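PDB 3PM2: odorant binding protein (AGAP007287-PA) from Anopheles gambiae, which binds hydrophobic odorants and is thought to help capture and carry them through the aqueous fluid around the olfactory sensory dendrites of the malaria mosquito. Local coordinates for residues N157-C160 / N161-K164; S35-I38 / G39-K42. One frame throughout, in Å; residues are numbered along the deposited sequence.

Contact 1. Residues N157-C160 / N161-K164; sequences NDDC and NKLK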
ATOM      1  N   ASN A 157      14.247  17.296  -5.464  1.00 22.34           N
ATOM      2  CA  ASN A 157      13.950  17.984  -6.723  1.00 23.16           C
ATOM      3  C   ASN A 157      12.439  18.183  -6.854  1.00 29.15           C
ATOM      4  O   ASN A 157      11.684  17.636  -6.051  1.00 24.65           O
ATOM      5  CB  ASN A 157      14.582  17.285  -7.953  1.00 26.01           C
ATOM      6  CG  ASN A 157      14.077  15.914  -8.311  1.00 40.02           C
ATOM      7  OD1 ASN A 157      13.120  15.413  -7.755  1.00 33.58           O
ATOM      8  ND2 ASN A 157      14.669  15.303  -9.320  1.00 33.14           N
ATOM      9  N   ASP A 158      12.010  18.995  -7.829  1.00 28.66           N
ATOM     10  CA  ASP A 158      10.601  19.305  -8.084  1.00 30.07           C
ATOM     11  C   ASP A 158       9.729  18.097  -8.300  1.00 31.83           C
ATOM     12  O   ASP A 158       8.605  18.062  -7.781  1.00 31.92           O
ATOM     13  CB  ASP A 158      10.466  20.264  -9.294  1.00 33.08           C
ATOM     14  CG  ASP A 158      10.892  21.691  -9.013  1.00 44.26           C
ATOM     15  OD1 ASP A 158      11.134  22.017  -7.830  1.00 44.16           O
ATOM     16  OD2 ASP A 158      10.974  22.490  -9.978  1.00 48.45           O
ATOM     17  N   ASP A 159      10.212  17.120  -9.086  1.00 26.69           N
ATOM     18  CA  ASP A 159       9.430  15.925  -9.388  1.00 27.12           C
ATOM     19  C   ASP A 159       9.196  15.051  -8.165  1.00 27.55           C
ATOM     20  O   ASP A 159       8.095  14.512  -7.992  1.00 24.88           O
ATOM     21  CB  ASP A 159      10.077  15.139 -10.518  1.00 30.14           C
ATOM     22  CG  ASP A 159       9.835  15.726 -11.893  1.00 38.23           C
ATOM     23  OD1 ASP A 159       9.228  16.826 -11.981  1.00 40.50           O
ATOM     24  OD2 ASP A 159      10.262  15.105 -12.873  1.00 45.67           O
ATOM     25  N   CYS A 160      10.219  14.936  -7.307  1.00 23.05           N
ATOM     26  CA  CYS A 160      10.081  14.169  -6.072  1.00 23.18           C
ATOM     27  C   CYS A 160       9.256  14.929  -5.051  1.00 22.49           C
ATOM     28  O   CYS A 160       8.611  14.289  -4.243  1.00 21.86           O
ATOM     29  CB  CYS A 160      11.443  13.750  -5.527  1.00 24.61           C
ATOM     30  SG  CYS A 160      12.289  12.521  -6.561  1.00 29.82           S
ATOM     31  N   ASN A 161       9.238  16.288  -5.096  1.00 20.53           N
ATOM     32  CA  ASN A 161       8.349  17.086  -4.228  1.00 21.47           C
ATOM     33  C   ASN A 161       6.893  16.754  -4.632  1.00 24.90           C
ATOM     34  O   ASN A 161       6.042  16.585  -3.756  1.00 23.17           O
ATOM     35  CB  ASN A 161       8.576  18.603  -4.353  1.00 23.30           C
ATOM     36  CG  ASN A 161       7.727  19.392  -3.379  1.00 27.53           C
ATOM     37  OD1 ASN A 161       7.634  19.084  -2.188  1.00 29.11           O
ATOM     38  ND2 ASN A 161       7.022  20.376  -3.864  1.00 25.14           N
ATOM     39  N   LYS A 162       6.628  16.653  -5.956  1.00 21.71           N
ATOM     40  CA  LYS A 162       5.284  16.306  -6.482  1.00 20.82           C
ATOM     41  C   LYS A 162       4.862  14.901  -6.028  1.00 22.62           C
ATOM     42  O   LYS A 162       3.715  14.694  -5.611  1.00 21.48           O
ATOM     43  CB  LYS A 162       5.242  16.440  -8.002  1.00 24.60           C
ATOM     44  CG  LYS A 162       5.283  17.902  -8.469  1.00 31.01           C
ATOM     45  CD  LYS A 162       5.336  17.995  -9.974  1.00 41.39           C
ATOM     46  CE  LYS A 162       5.702  19.389 -10.427  1.00 58.75           C
ATOM     47  NZ  LYS A 162       5.975  19.425 -11.885  1.00 75.78           N
ATOM     48  N   LEU A 163       5.792  13.941  -6.083  1.00 18.03           N
ATOM     49  CA  LEU A 163       5.520  12.596  -5.617  1.00 18.21           C
ATOM     50  C   LEU A 163       5.320  12.558  -4.090  1.00 20.83           C
ATOM     51  O   LEU A 163       4.475  11.793  -3.617  1.00 19.09           O
ATOM     52  CB  LEU A 163       6.579  11.586  -6.079  1.00 18.75           C
ATOM     53  CG  LEU A 163       6.679  11.273  -7.591  1.00 22.99           C
ATOM     54  CD1 LEU A 163       7.613  10.090  -7.814  1.00 23.51           C
ATOM     55  CD2 LEU A 163       5.300  10.980  -8.222  1.00 26.21           C
ATOM     56  N   LYS A 164       6.061  13.401  -3.330  1.00 16.58           N
ATOM     57  CA  LYS A 164       5.903  13.499  -1.871  1.00 16.07           C
ATOM     58  C   LYS A 164       4.458  13.993  -1.590  1.00 19.60           C
ATOM     59  O   LYS A 164       3.761  13.411  -0.760  1.00 18.10           O
ATOM     60  CB  LYS A 164       6.940  14.474  -1.286  1.00 16.99           C
ATOM     61  CG  LYS A 164       6.748  14.830   0.177  1.00 24.58           C
ATOM     62  CD  LYS A 164       7.623  16.024   0.602  1.00 21.74           C
ATOM     63  CE  LYS A 164       7.162  16.601   1.918  1.00 24.23           C
ATOM     64  NZ  LYS A 164       8.093  17.645   2.430  1.00 23.43           N
TER

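Contact 2. Residues S35-I38 / G39-K42; sequences SKWI and GQTK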
ATOM      1  N   SER A  35      -0.965  -5.645 -12.770  1.00 17.21           N
ATOM      2  CA  SER A  35      -1.561  -5.901 -14.088  1.00 17.40           C
ATOM      3  C   SER A  35      -2.953  -6.597 -13.981  1.00 20.50           C
ATOM      4  O   SER A  35      -3.915  -6.211 -14.656  1.00 18.58           O
ATOM      5  CB  SER A  35      -0.589  -6.728 -14.936  1.00 22.37           C
ATOM      6  OG  SER A  35      -1.116  -7.000 -16.228  1.00 31.30           O
ATOM      7  N   LYS A  36      -3.053  -7.597 -13.091  1.00 17.23           N
ATOM      8  CA  LYS A  36      -4.286  -8.373 -12.912  1.00 16.50           C
ATOM      9  C   LYS A  36      -5.472  -7.549 -12.403  1.00 21.14           C
ATOM     10  O   LYS A  36      -6.589  -7.732 -12.906  1.00 19.46           O
ATOM     11  CB  LYS A  36      -4.016  -9.526 -11.931  1.00 19.00           C
ATOM     12  CG  LYS A  36      -5.085 -10.601 -11.947  1.00 25.40           C
ATOM     13  CD  LYS A  36      -4.713 -11.709 -10.988  1.00 40.12           C
ATOM     14  CE  LYS A  36      -5.746 -12.803 -10.958  1.00 55.09           C
ATOM     15  NZ  LYS A  36      -5.612 -13.628  -9.726  1.00 64.56           N
ATOM     16  N   TRP A  37      -5.226  -6.661 -11.418  1.00 17.49           N
ATOM     17  CA  TRP A  37      -6.270  -5.939 -10.689  1.00 17.45           C
ATOM     18  C   TRP A  37      -6.354  -4.436 -10.802  1.00 19.05           C
ATOM     19  O   TRP A  37      -7.321  -3.869 -10.282  1.00 17.73           O
ATOM     20  CB  TRP A  37      -6.214  -6.329  -9.209  1.00 17.27           C
ATOM     21  CG  TRP A  37      -6.407  -7.795  -8.942  1.00 18.87           C
ATOM     22  CD1 TRP A  37      -5.468  -8.684  -8.512  1.00 21.91           C
ATOM     23  CD2 TRP A  37      -7.616  -8.538  -9.112  1.00 19.27           C
ATOM     24  NE1 TRP A  37      -6.033  -9.927  -8.354  1.00 21.76           N
ATOM     25  CE2 TRP A  37      -7.360  -9.856  -8.678  1.00 23.83           C
ATOM     26  CE3 TRP A  37      -8.921  -8.193  -9.504  1.00 21.34           C
ATOM     27  CZ2 TRP A  37      -8.346 -10.847  -8.683  1.00 23.97           C
ATOM     28  CZ3 TRP A  37      -9.888  -9.182  -9.535  1.00 23.38           C
ATOM     29  CH2 TRP A  37      -9.601 -10.486  -9.112  1.00 23.99           C
ATOM     30  N   ILE A  38      -5.398  -3.766 -11.469  1.00 17.60           N
ATOM     31  CA  ILE A  38      -5.468  -2.289 -11.556  1.00 17.35           C
ATOM     32  C   ILE A  38      -6.771  -1.742 -12.183  1.00 18.39           C
ATOM     33  O   ILE A  38      -7.281  -0.724 -11.735  1.00 16.79           O
ATOM     34  CB  ILE A  38      -4.184  -1.654 -12.175  1.00 20.16           C
ATOM     35  CG1 ILE A  38      -4.130  -0.114 -11.960  1.00 19.77           C
ATOM     36  CG2 ILE A  38      -4.022  -2.037 -13.656  1.00 21.12           C
ATOM     37  CD1 ILE A  38      -4.054   0.341 -10.514  1.00 20.56           C
ATOM     38  N   GLY A  39      -7.289  -2.459 -13.174  1.00 16.41           N
ATOM     39  CA  GLY A  39      -8.492  -2.100 -13.913  1.00 17.28           C
ATOM     40  C   GLY A  39      -9.665  -1.896 -12.978  1.00 19.32           C
ATOM     41  O   GLY A  39     -10.247  -0.805 -12.908  1.00 17.84           O
ATOM     42  N   GLN A  40      -9.970  -2.924 -12.205  1.00 15.25           N
ATOM     43  CA  GLN A  40     -11.062  -2.826 -11.255  1.00 13.74           C
ATOM     44  C   GLN A  40     -10.694  -1.924 -10.080  1.00 16.18           C
ATOM     45  O   GLN A  40     -11.587  -1.285  -9.537  1.00 14.77           O
ATOM     46  CB  GLN A  40     -11.640  -4.196 -10.853  1.00 15.55           C
ATOM     47  CG  GLN A  40     -10.834  -5.010  -9.853  1.00 26.09           C
ATOM     48  CD  GLN A  40     -11.773  -5.850  -8.998  1.00 37.73           C
ATOM     49  OE1 GLN A  40     -12.679  -6.548  -9.510  1.00 25.75           O
ATOM     50  NE2 GLN A  40     -11.573  -5.826  -7.675  1.00 15.58           N
ATOM     51  N   THR A  41      -9.406  -1.857  -9.687  1.00 12.52           N
ATOM     52  CA  THR A  41      -9.012  -0.971  -8.579  1.00 11.93           C
ATOM     53  C   THR A  41      -9.355   0.498  -8.907  1.00 14.84           C
ATOM     54  O   THR A  41      -9.927   1.220  -8.075  1.00 14.47           O
ATOM     55  CB  THR A  41      -7.581  -1.244  -8.127  1.00 17.43           C
ATOM     56  OG1 THR A  41      -7.515  -2.624  -7.737  1.00 16.15           O
ATOM     57  CG2 THR A  41      -7.151  -0.362  -6.941  1.00 15.78           C
ATOM     58  N   LYS A  42      -9.044   0.911 -10.134  1.00 14.99           N
ATOM     59  CA  LYS A  42      -9.338   2.282 -10.617  1.00 15.01           C
ATOM     60  C   LYS A  42     -10.838   2.501 -10.646  1.00 16.52           C
ATOM     61  O   LYS A  42     -11.293   3.563 -10.225  1.00 16.75           O
ATOM     62  CB  LYS A  42      -8.691   2.532 -11.981  1.00 18.58           C
ATOM     63  CG  LYS A  42      -7.173   2.671 -11.854  1.00 25.86           C
ATOM     64  CD  LYS A  42      -6.512   3.014 -13.157  1.00 30.93           C
ATOM     65  CE  LYS A  42      -5.193   3.686 -12.899  1.00 44.55           C
ATOM     66  NZ  LYS A  42      -4.438   3.893 -14.170  1.00 56.41           N
TER
HETATM   67  O   HOH W   1      -6.416  -4.849 -14.539  1.00 23.12           O
HETATM   68  O   HOH W   2      -9.034  -5.576 -13.067  1.00 20.92           O

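Contact 1. Residues N157-C160 / N161-K164
Lys162 reaches back along the first helical turn toward Asp159, the two side chains crossing at a slant. With its CG beside its own backbone N (chi1 -71°) and the chain extended beyond it, the lysine passes its methylenes over the carbonyl of Asp158, CG lying 3.4 Å from Asp158 O. Its NZ stops 4.2 Å from Asp159 OD1, beyond salt-bridge range, so the attraction is one of nearby opposite charges. Asn157 is the N-cap: a chi1 of 66° turns its amide back over the turn, where OD1 accepts from Cys160 N at 3.0 Å, the donor tilted 25° from the carbonyl plane. The helical ladder starts at the same residue, Asn161 N donating to Asn157 O at 3.0 Å. Carboxylates on Asp158 and Asp159 in this opening turn would probably interact well with the helix dipole. Cys160 and Leu163 are the buried residues of the turn; Leu163 CG lies 3.6 Å from Asp159 O. Cys160 is disulfide-bonded to Cys18, which fixes the start of helix 158-167, the last in the chain, to the N-terminal segment ahead of helix 27-44; loop residues Pro10, Lys13 and Phe154 pack around this turn.

Contact 2. Residues S35-I38 / G39-K42
Thr41 and Trp37 meet through one carbonyl oxygen. Trp37 O accepts from Thr41 N at 3.0 Å, almost in line with its C=O bond, and from Thr41 OG1 at 2.8 Å, the hydroxyl standing 50° out of the carbonyl plane. A chi1 of -58° holds OG1 beside the threonine's own backbone N and thus over this oxygen. Trp37 and Gln40 run side by side in the same direction: Gln40 CD sits 3.7 Å from Trp37 CE3, with amide and indole planes 66° apart. In the next bond of the helix, Lys42 N donates to Ile38 O at 2.9 Å, while the lysine methylenes cross the Ile38 side chain, CG1 lying 4.1 Å from Lys42 CE. Just before these bonds helix 27-44, the first helix of this mainly helical odorant-binding fold, is kinked and hydrated. Waters replace two of its helical bonds: water 1 links Ser35 O to Gly39 N, and water 2 accepts from Gln40 N at 2.9 Å while making a longer bond to Lys36 O. Lys36 CG rests over one face of the indole, near its rim. Further out, Gln40 OE1 accepts from Gln128 N, holding the amide in place beside the ring. Helix 55-63 supplies Cys55 against Trp37 and Gln40 and Val56 against Trp37 and Thr41, with Cys55 itself disulfide-bonded to Cys130.

Overall arrangement
From the N terminus, the chain passes Cys18 and Cys19 before entering helix 27-44, where contact 2 lies around its kink; contact 1 comes near the far end, at the start of helix 158-167. Each is local to one helix, so neither closes a loop, and they follow in series without nesting or crossing. Their centres are 25 Å apart and their nearest atoms about 13 Å. Disulfides supply covalent ties between distant parts: Cys18–Cys160 brings the N-terminal segment to contact 1, while Cys33–Cys59 joins helix 27-44 to helix 55-63 beside contact 2. Beyond helix 158-167 the chain's last residue, Leu173, returns to touch Ile38 in contact 2.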